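Local coordinates for protein TadZ (Pseudomonas aeruginosa, PDB 4LDA) that supplies the CheY-like receiver domain of a pilus-assembly protein whose full-length form may bind and hydrolyse ATP, at residues Ala42-Val46 with Thr47-Val51; Ala66-Glu69 with Gly70-Ala74; Thr114-Ile117 with Arg118-Gly122. All coordinates share one frame; numbering follows the deposited sequence.

Contact 1: residues Ala42-Val46 with Thr47-Val51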
ATOM      1  N   ALA A  42     -12.863  -6.980  -2.407  1.00 66.91           N
ATOM      2  CA  ALA A  42     -14.188  -6.390  -2.146  1.00 65.86           C
ATOM      3  C   ALA A  42     -14.058  -4.988  -1.556  1.00 67.12           C
ATOM      4  O   ALA A  42     -14.787  -4.087  -1.971  1.00 66.57           O
ATOM      5  CB  ALA A  42     -14.978  -7.266  -1.197  1.00 67.61           C
ATOM      6  N   LEU A  43     -13.115  -4.807  -0.607  1.00 61.88           N
ATOM      7  CA  LEU A  43     -12.846  -3.535   0.060  1.00 60.61           C
ATOM      8  C   LEU A  43     -12.194  -2.504  -0.897  1.00 63.24           C
ATOM      9  O   LEU A  43     -12.480  -1.316  -0.790  1.00 61.57           O
ATOM     10  CB  LEU A  43     -11.934  -3.775   1.261  1.00 60.48           C
ATOM     11  CG  LEU A  43     -12.083  -2.802   2.397  1.00 64.72           C
ATOM     12  CD1 LEU A  43     -13.287  -3.166   3.266  1.00 64.91           C
ATOM     13  CD2 LEU A  43     -10.832  -2.775   3.240  1.00 68.47           C
ATOM     14  N   LEU A  44     -11.347  -2.963  -1.836  1.00 60.42           N
ATOM     15  CA  LEU A  44     -10.734  -2.106  -2.844  1.00 59.37           C
ATOM     16  C   LEU A  44     -11.781  -1.598  -3.813  1.00 65.07           C
ATOM     17  O   LEU A  44     -11.713  -0.439  -4.210  1.00 65.28           O
ATOM     18  CB  LEU A  44      -9.619  -2.845  -3.612  1.00 59.77           C
ATOM     19  CG  LEU A  44      -8.326  -3.099  -2.860  1.00 63.09           C
ATOM     20  CD1 LEU A  44      -7.513  -4.175  -3.526  1.00 64.28           C
ATOM     21  CD2 LEU A  44      -7.517  -1.827  -2.669  1.00 62.36           C
ATOM     22  N   ASP A  45     -12.758  -2.450  -4.169  1.00 63.72           N
ATOM     23  CA  ASP A  45     -13.826  -2.143  -5.119  1.00 65.30           C
ATOM     24  C   ASP A  45     -14.844  -1.156  -4.553  1.00 68.40           C
ATOM     25  O   ASP A  45     -15.204  -0.215  -5.260  1.00 69.95           O
ATOM     26  CB  ASP A  45     -14.555  -3.428  -5.553  1.00 70.37           C
ATOM     27  CG  ASP A  45     -13.746  -4.416  -6.395  1.00 85.76           C
ATOM     28  OD1 ASP A  45     -12.641  -4.040  -6.879  1.00 85.76           O
ATOM     29  OD2 ASP A  45     -14.222  -5.559  -6.582  1.00 97.45           O
ATOM     30  N   VAL A  46     -15.299  -1.348  -3.298  1.00 62.38           N
ATOM     31  CA  VAL A  46     -16.319  -0.500  -2.669  1.00 61.09           C
ATOM     32  C   VAL A  46     -15.735   0.900  -2.372  1.00 63.40           C
ATOM     33  O   VAL A  46     -16.460   1.880  -2.516  1.00 63.07           O
ATOM     34  CB  VAL A  46     -16.938  -1.163  -1.400  1.00 65.13           C
ATOM     35  CG1 VAL A  46     -15.950  -1.273  -0.243  1.00 63.22           C
ATOM     36  CG2 VAL A  46     -18.215  -0.455  -0.961  1.00 65.27           C
ATOM     37  N   THR A  47     -14.443   1.002  -2.021  1.00 60.14           N
ATOM     38  CA  THR A  47     -13.797   2.290  -1.730  1.00 57.84           C
ATOM     39  C   THR A  47     -13.185   2.900  -2.986  1.00 61.24           C
ATOM     40  O   THR A  47     -12.728   4.039  -2.919  1.00 61.45           O
ATOM     41  CB  THR A  47     -12.717   2.148  -0.645  1.00 61.03           C
ATOM     42  OG1 THR A  47     -11.645   1.321  -1.107  1.00 56.32           O
ATOM     43  CG2 THR A  47     -13.266   1.634   0.664  1.00 57.37           C
ATOM     44  N   ALA A  48     -13.158   2.154  -4.119  1.00 58.23           N
ATOM     45  CA  ALA A  48     -12.587   2.547  -5.427  1.00 58.24           C
ATOM     46  C   ALA A  48     -11.110   3.033  -5.253  1.00 62.45           C
ATOM     47  O   ALA A  48     -10.650   3.989  -5.886  1.00 62.09           O
ATOM     48  CB  ALA A  48     -13.455   3.610  -6.103  1.00 59.06           C
ATOM     49  N   ALA A  49     -10.390   2.328  -4.372  1.00 59.41           N
ATOM     50  CA  ALA A  49      -9.011   2.589  -3.999  1.00 58.10           C
ATOM     51  C   ALA A  49      -8.052   2.153  -5.097  1.00 66.00           C
ATOM     52  O   ALA A  49      -8.180   1.036  -5.623  1.00 66.83           O
ATOM     53  CB  ALA A  49      -8.692   1.862  -2.705  1.00 57.53           C
ATOM     54  N   GLY A  50      -7.106   3.042  -5.423  1.00 63.63           N
ATOM     55  CA  GLY A  50      -6.074   2.791  -6.438  1.00 64.93           C
ATOM     56  C   GLY A  50      -4.698   2.516  -5.845  1.00 68.10           C
ATOM     57  O   GLY A  50      -3.768   2.118  -6.561  1.00 68.77           O
ATOM     58  N   VAL A  51      -4.566   2.753  -4.514  1.00 61.32           N
ATOM     59  CA  VAL A  51      -3.328   2.535  -3.767  1.00 58.46           C
ATOM     60  C   VAL A  51      -3.627   1.663  -2.551  1.00 60.55           C
ATOM     61  O   VAL A  51      -4.588   1.931  -1.815  1.00 58.13           O
ATOM     62  CB  VAL A  51      -2.632   3.858  -3.347  1.00 59.29           C
ATOM     63  CG1 VAL A  51      -1.343   3.591  -2.547  1.00 57.81           C
ATOM     64  CG2 VAL A  51      -2.361   4.738  -4.564  1.00 58.91           C
TER

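Contact 2: residues Ala66-Glu69 with Gly70-Ala74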
ATOM      1  N   ALA A  66       2.666 -13.465  -0.989  1.00 77.25           N
ATOM      2  CA  ALA A  66       1.715 -14.260  -1.772  1.00 79.49           C
ATOM      3  C   ALA A  66       0.426 -13.475  -2.022  1.00 81.28           C
ATOM      4  O   ALA A  66      -0.149 -13.576  -3.106  1.00 82.48           O
ATOM      5  CB  ALA A  66       1.404 -15.557  -1.051  1.00 82.97           C
ATOM      6  N   LEU A  67      -0.006 -12.676  -1.023  1.00 74.26           N
ATOM      7  CA  LEU A  67      -1.184 -11.817  -1.092  1.00 72.01           C
ATOM      8  C   LEU A  67      -0.964 -10.703  -2.122  1.00 72.16           C
ATOM      9  O   LEU A  67      -1.847 -10.481  -2.947  1.00 71.63           O
ATOM     10  CB  LEU A  67      -1.509 -11.233   0.300  1.00 70.31           C
ATOM     11  CG  LEU A  67      -2.689 -10.283   0.412  1.00 73.67           C
ATOM     12  CD1 LEU A  67      -3.946 -10.952  -0.037  1.00 76.01           C
ATOM     13  CD2 LEU A  67      -2.871  -9.823   1.829  1.00 73.95           C
ATOM     14  N   VAL A  68       0.215 -10.037  -2.094  1.00 66.35           N
ATOM     15  CA  VAL A  68       0.580  -8.985  -3.056  1.00 64.53           C
ATOM     16  C   VAL A  68       0.506  -9.577  -4.473  1.00 71.07           C
ATOM     17  O   VAL A  68      -0.103  -8.955  -5.346  1.00 70.88           O
ATOM     18  CB  VAL A  68       1.971  -8.349  -2.762  1.00 65.60           C
ATOM     19  CG1 VAL A  68       2.366  -7.349  -3.845  1.00 63.60           C
ATOM     20  CG2 VAL A  68       1.984  -7.675  -1.396  1.00 63.24           C
ATOM     21  N   GLU A  69       1.067 -10.804  -4.668  1.00 69.51           N
ATOM     22  CA  GLU A  69       1.063 -11.532  -5.942  1.00 71.82           C
ATOM     23  C   GLU A  69      -0.377 -11.744  -6.456  1.00 77.61           C
ATOM     24  O   GLU A  69      -0.641 -11.499  -7.635  1.00 78.14           O
ATOM     25  CB  GLU A  69       1.787 -12.883  -5.799  1.00 75.72           C
ATOM     26  CG  GLU A  69       3.302 -12.770  -5.668  1.00 85.05           C
ATOM     27  CD  GLU A  69       4.089 -14.034  -5.354  1.00 99.69           C
ATOM     28  OE1 GLU A  69       3.506 -15.143  -5.411  1.00 97.75           O
ATOM     29  OE2 GLU A  69       5.300 -13.910  -5.056  1.00 83.33           O
ATOM     30  N   GLY A  70      -1.282 -12.145  -5.554  1.00 74.54           N
ATOM     31  CA  GLY A  70      -2.700 -12.362  -5.836  1.00 75.62           C
ATOM     32  C   GLY A  70      -3.458 -11.098  -6.193  1.00 78.49           C
ATOM     33  O   GLY A  70      -4.275 -11.106  -7.123  1.00 80.98           O
ATOM     34  N   LEU A  71      -3.194 -10.005  -5.448  1.00 71.75           N
ATOM     35  CA  LEU A  71      -3.786  -8.677  -5.665  1.00 69.96           C
ATOM     36  C   LEU A  71      -3.404  -8.100  -7.022  1.00 72.52           C
ATOM     37  O   LEU A  71      -4.273  -7.636  -7.751  1.00 72.15           O
ATOM     38  CB  LEU A  71      -3.351  -7.677  -4.571  1.00 67.17           C
ATOM     39  CG  LEU A  71      -3.994  -7.792  -3.225  1.00 71.99           C
ATOM     40  CD1 LEU A  71      -3.174  -7.075  -2.189  1.00 69.97           C
ATOM     41  CD2 LEU A  71      -5.415  -7.277  -3.253  1.00 74.23           C
ATOM     42  N   VAL A  72      -2.096  -8.102  -7.330  1.00 68.71           N
ATOM     43  CA  VAL A  72      -1.505  -7.573  -8.558  1.00 69.07           C
ATOM     44  C   VAL A  72      -2.040  -8.404  -9.781  1.00 77.64           C
ATOM     45  O   VAL A  72      -2.326  -7.817 -10.828  1.00 77.09           O
ATOM     46  CB  VAL A  72       0.042  -7.557  -8.433  1.00 71.55           C
ATOM     47  CG1 VAL A  72       0.731  -7.364  -9.772  1.00 72.54           C
ATOM     48  CG2 VAL A  72       0.479  -6.469  -7.456  1.00 68.27           C
ATOM     49  N   SER A  73      -2.258  -9.723  -9.613  1.00 78.07           N
ATOM     50  CA  SER A  73      -2.845 -10.567 -10.660  1.00 82.44           C
ATOM     51  C   SER A  73      -4.288 -10.147 -10.954  1.00 87.72           C
ATOM     52  O   SER A  73      -4.656  -9.979 -12.120  1.00 90.18           O
ATOM     53  CB  SER A  73      -2.814 -12.045 -10.266  1.00 89.77           C
ATOM     54  OG  SER A  73      -1.495 -12.559 -10.177  1.00102.80           O
ATOM     55  N   ALA A  74      -5.089  -9.964  -9.889  1.00 82.15           N
ATOM     56  CA  ALA A  74      -6.502  -9.614  -9.974  1.00 82.22           C
ATOM     57  C   ALA A  74      -6.718  -8.152 -10.401  1.00 84.57           C
ATOM     58  O   ALA A  74      -7.625  -7.879 -11.184  1.00 86.23           O
ATOM     59  CB  ALA A  74      -7.171  -9.865  -8.634  1.00 81.94           C
TER

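Contact 3: residues Thr114-Ile117 with Arg118-Gly122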
ATOM      1  N   THR A 114       2.974  12.151   0.640  1.00 52.88           N
ATOM      2  CA  THR A 114       2.155  12.997  -0.254  1.00 52.45           C
ATOM      3  C   THR A 114       2.828  13.100  -1.620  1.00 57.44           C
ATOM      4  O   THR A 114       2.128  13.146  -2.634  1.00 58.75           O
ATOM      5  CB  THR A 114       1.889  14.387   0.332  1.00 52.91           C
ATOM      6  OG1 THR A 114       3.135  14.991   0.657  1.00 59.22           O
ATOM      7  CG2 THR A 114       1.010  14.345   1.552  1.00 44.12           C
ATOM      8  N   GLY A 115       4.164  13.110  -1.632  1.00 52.21           N
ATOM      9  CA  GLY A 115       4.963  13.141  -2.848  1.00 51.64           C
ATOM     10  C   GLY A 115       4.777  11.888  -3.673  1.00 56.31           C
ATOM     11  O   GLY A 115       4.590  11.969  -4.894  1.00 59.23           O
ATOM     12  N   LEU A 116       4.806  10.721  -3.005  1.00 50.51           N
ATOM     13  CA  LEU A 116       4.591   9.416  -3.614  1.00 50.87           C
ATOM     14  C   LEU A 116       3.186   9.303  -4.230  1.00 55.23           C
ATOM     15  O   LEU A 116       3.059   8.799  -5.339  1.00 54.84           O
ATOM     16  CB  LEU A 116       4.789   8.334  -2.539  1.00 50.63           C
ATOM     17  CG  LEU A 116       4.350   6.892  -2.862  1.00 55.44           C
ATOM     18  CD1 LEU A 116       5.110   6.319  -4.025  1.00 55.37           C
ATOM     19  CD2 LEU A 116       4.531   6.020  -1.686  1.00 57.65           C
ATOM     20  N   ILE A 117       2.147   9.780  -3.522  1.00 52.18           N
ATOM     21  CA  ILE A 117       0.749   9.747  -3.973  1.00 52.51           C
ATOM     22  C   ILE A 117       0.581  10.652  -5.195  1.00 57.04           C
ATOM     23  O   ILE A 117      -0.123  10.258  -6.124  1.00 58.01           O
ATOM     24  CB  ILE A 117      -0.211  10.133  -2.807  1.00 54.89           C
ATOM     25  CG1 ILE A 117      -0.156   9.067  -1.702  1.00 53.78           C
ATOM     26  CG2 ILE A 117      -1.651  10.410  -3.244  1.00 55.32           C
ATOM     27  CD1 ILE A 117      -0.402   7.554  -2.091  1.00 57.83           C
ATOM     28  N   ARG A 118       1.229  11.833  -5.207  1.00 54.47           N
ATOM     29  CA  ARG A 118       1.262  12.737  -6.370  1.00 56.94           C
ATOM     30  C   ARG A 118       1.800  12.034  -7.601  1.00 63.07           C
ATOM     31  O   ARG A 118       1.174  12.094  -8.671  1.00 64.60           O
ATOM     32  CB  ARG A 118       2.164  13.958  -6.104  1.00 59.32           C
ATOM     33  CG  ARG A 118       1.516  15.245  -5.636  1.00 76.65           C
ATOM     34  CD  ARG A 118       2.543  16.378  -5.698  1.00 99.82           C
ATOM     35  NE  ARG A 118       2.847  16.803  -7.078  1.00121.05           N
ATOM     36  CZ  ARG A 118       3.929  16.457  -7.777  1.00137.00           C
ATOM     37  NH1 ARG A 118       4.857  15.675  -7.237  1.00125.26           N
ATOM     38  NH2 ARG A 118       4.095  16.899  -9.017  1.00123.50           N
ATOM     39  N   ARG A 119       2.992  11.374  -7.427  1.00 58.45           N
ATOM     40  CA  ARG A 119       3.712  10.672  -8.479  1.00 59.60           C
ATOM     41  C   ARG A 119       2.884   9.527  -9.039  1.00 62.67           C
ATOM     42  O   ARG A 119       2.785   9.404 -10.257  1.00 62.58           O
ATOM     43  CB  ARG A 119       5.073  10.145  -7.996  1.00 62.64           C
ATOM     44  CG  ARG A 119       6.126  11.214  -7.732  1.00 80.63           C
ATOM     45  CD  ARG A 119       7.538  10.643  -7.555  1.00 95.15           C
ATOM     46  NE  ARG A 119       7.663   9.531  -6.595  1.00102.06           N
ATOM     47  CZ  ARG A 119       7.999   9.663  -5.315  1.00110.65           C
ATOM     48  NH1 ARG A 119       8.239  10.867  -4.803  1.00 88.63           N
ATOM     49  NH2 ARG A 119       8.108   8.592  -4.536  1.00100.67           N
ATOM     50  N   LEU A 120       2.267   8.719  -8.158  1.00 58.86           N
ATOM     51  CA  LEU A 120       1.433   7.589  -8.558  1.00 59.79           C
ATOM     52  C   LEU A 120       0.153   8.041  -9.278  1.00 68.03           C
ATOM     53  O   LEU A 120      -0.336   7.297 -10.138  1.00 72.09           O
ATOM     54  CB  LEU A 120       1.063   6.736  -7.352  1.00 58.06           C
ATOM     55  CG  LEU A 120       2.168   5.919  -6.683  1.00 60.57           C
ATOM     56  CD1 LEU A 120       1.616   5.248  -5.444  1.00 59.49           C
ATOM     57  CD2 LEU A 120       2.775   4.878  -7.630  1.00 60.62           C
ATOM     58  N   GLY A 121      -0.345   9.243  -8.949  1.00 62.04           N
ATOM     59  CA  GLY A 121      -1.519   9.839  -9.581  1.00 62.89           C
ATOM     60  C   GLY A 121      -1.241  10.350 -10.980  1.00 70.49           C
ATOM     61  O   GLY A 121      -2.087  10.214 -11.875  1.00 73.54           O
ATOM     62  N   GLY A 122      -0.040  10.914 -11.171  1.00 66.03           N
ATOM     63  CA  GLY A 122       0.428  11.451 -12.448  1.00 66.36           C
ATOM     64  C   GLY A 122       0.852  10.415 -13.467  1.00 69.74           C
ATOM     65  O   GLY A 122       1.099  10.764 -14.614  1.00 72.01           O
TER

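Contact 1: residues Ala42-Val46 with Thr47-Val51
L43 and T47 meet one helical turn apart, where the backbone oxygen of L43 takes two donors from the same threonine. The hydroxyl T47 OG1 gives its proton to L43 O at 2.8 Å. The amide T47 N adds a longer bond to L43 O at 3.3 Å, its nitrogen lying 37° out of the carbonyl plane, whereas the hydroxyl is tilted by only 16°. The torsion explains the hydroxyl's bond: chi1 of 65° sets OG1 between the backbone N and carbonyl carbon of its own residue, folding it back over the preceding turn. The methyl CG2 of T47 also lies against L43 O, at 3.4 Å.

Next to this pair the chain leaves the helix. A48 has positive phi and is the C-prime residue of a Schellman motif. A49 N bonds to L44 O at 3.1 Å, with the donor in the carbonyl plane, and A48 N makes a weak bond to D45 O. The hydrophobic partner of this turn is the L44 and A49 pair: L44 CD2 reaches A49 CB at 3.9 Å, since the leucine tip swings back although its CB points away. The acid of D45 turns elsewhere, to a salt bridge with R75.

The turn thus hands helix 37-47 over to strand 51-55. L44, T47 and A49 all rest on V7 of strand 4-9, L43 and T47 also touch V30 of strand 27-31, and N5 donates its side-chain amide to T47 O. Beyond the turn, backbone bonds pair G50 with S79 and V51 with V7, bringing the chain into the parallel sheet.

Contact 2: residues Ala66-Glu69 with Gly70-Ala74
L71 packs back over L67 one turn earlier in helix 61-74, and its side chain can be followed atom by atom. CB lies 3.6 Å from both L67 O and V68 O. CG comes to 3.5 Å from L67 O, because chi1 of -76° places it beside its own backbone N and anti to the carbonyl carbon. At the tip, CD1 stays near L67 O and meets the branch carbon L67 CG at 4.2 Å; the two leucines slant across each other. The other methyl, CD2, turns to helix 37-47, where it meets L44. The amide L71 N bonds to the same L67 O at 2.9 Å, so that carbonyl is bonded by the amide and flanked by the leucine's carbons.

V68 and V72 follow a different geometry. They lie side by side and point the same way, V68 CG1 standing 4.2 Å from V72 CG2, while CG2 of V72 also leans on V68 O. V72 N also bonds to V68 O. Inward, L71 enters a leucine cluster on helix 37-47 (L37, L40, L41 and L44) and touches L52; V68 and V72 rest on V80, and V68 also on I54. This is the helix of a beta-alpha-beta unit between strands 51-55 and 79-83.

The chemistry divides accordingly. L71, V68 and V72 carry the hydrocarbon contacts to helix 37-47 and the strands, whereas at exposed S73 both N and OG bond to E69 O, the hydroxyl at 2.9 Å, from opposite faces of the carbonyl plane. The serine proton is therefore spent within its own helix, and one carbonyl oxygen carries two donors.

Contact 3: residues Thr114-Ile117 with Arg118-Gly122
R118 begins the second segment by bonding its amide to T114 O at 3.0 Å. Its CB sits 3.4 Å from G115 O and CG stays near T114 O, after which a bend at chi3 carries the guanidinium off toward the exposed side.

R119 behaves differently. Its amide bonds to G115 O, CG lies 3.3 Å from the same oxygen, and a bend at chi3 (-50°) folds the guanidinium back along the helix. One face of that group lies over L116 CA, 3.7 Å above the plane and offset toward the rim. NH2 approaches the methyl L116 CD1 at 3.8 Å, and the two side chains cross at about a right angle. The contact is van der Waals cover of the backbone at G115 and L116.

L120 runs alongside L116, pointing the same way. L120 CG is 3.3 Å from L116 O, and the methyls L116 CD1 and L120 CD1 meet at 3.9 Å. G121 N then donates to I117 O.

Helix 110-121 sits on the parallel sheet through this apolar side. L116 touches V81, D102 and I104 of strands 79-83 and 102-104; L120 reaches S79, V81 and D102; and both I117 and L120 meet V51. I117 extends further, to F53 and to L23 and A26 in loops.

All three are local contacts of one CheY-like domain: contacts 2 and 3 lie along helices, contact 1 at a helix end, and contact 1 touches each of the others. L44 CD1 of contact 1 meets L71 CD2 of contact 2 at 3.8 Å, joining neighbouring helices 37-47 and 61-74. V51, at the far end of contact 1, reaches contact 3 instead: its CG1 lies 4.1 Å from I117 CD1, and its CG2 is equally far from L120 CD1. Contacts 2 and 3 do not touch, with nearest atoms about 12 Å apart and centres about 22 Å apart. Residues 42-51 therefore bridge them, carrying the chain from helix 37-47 into central strand 51-55.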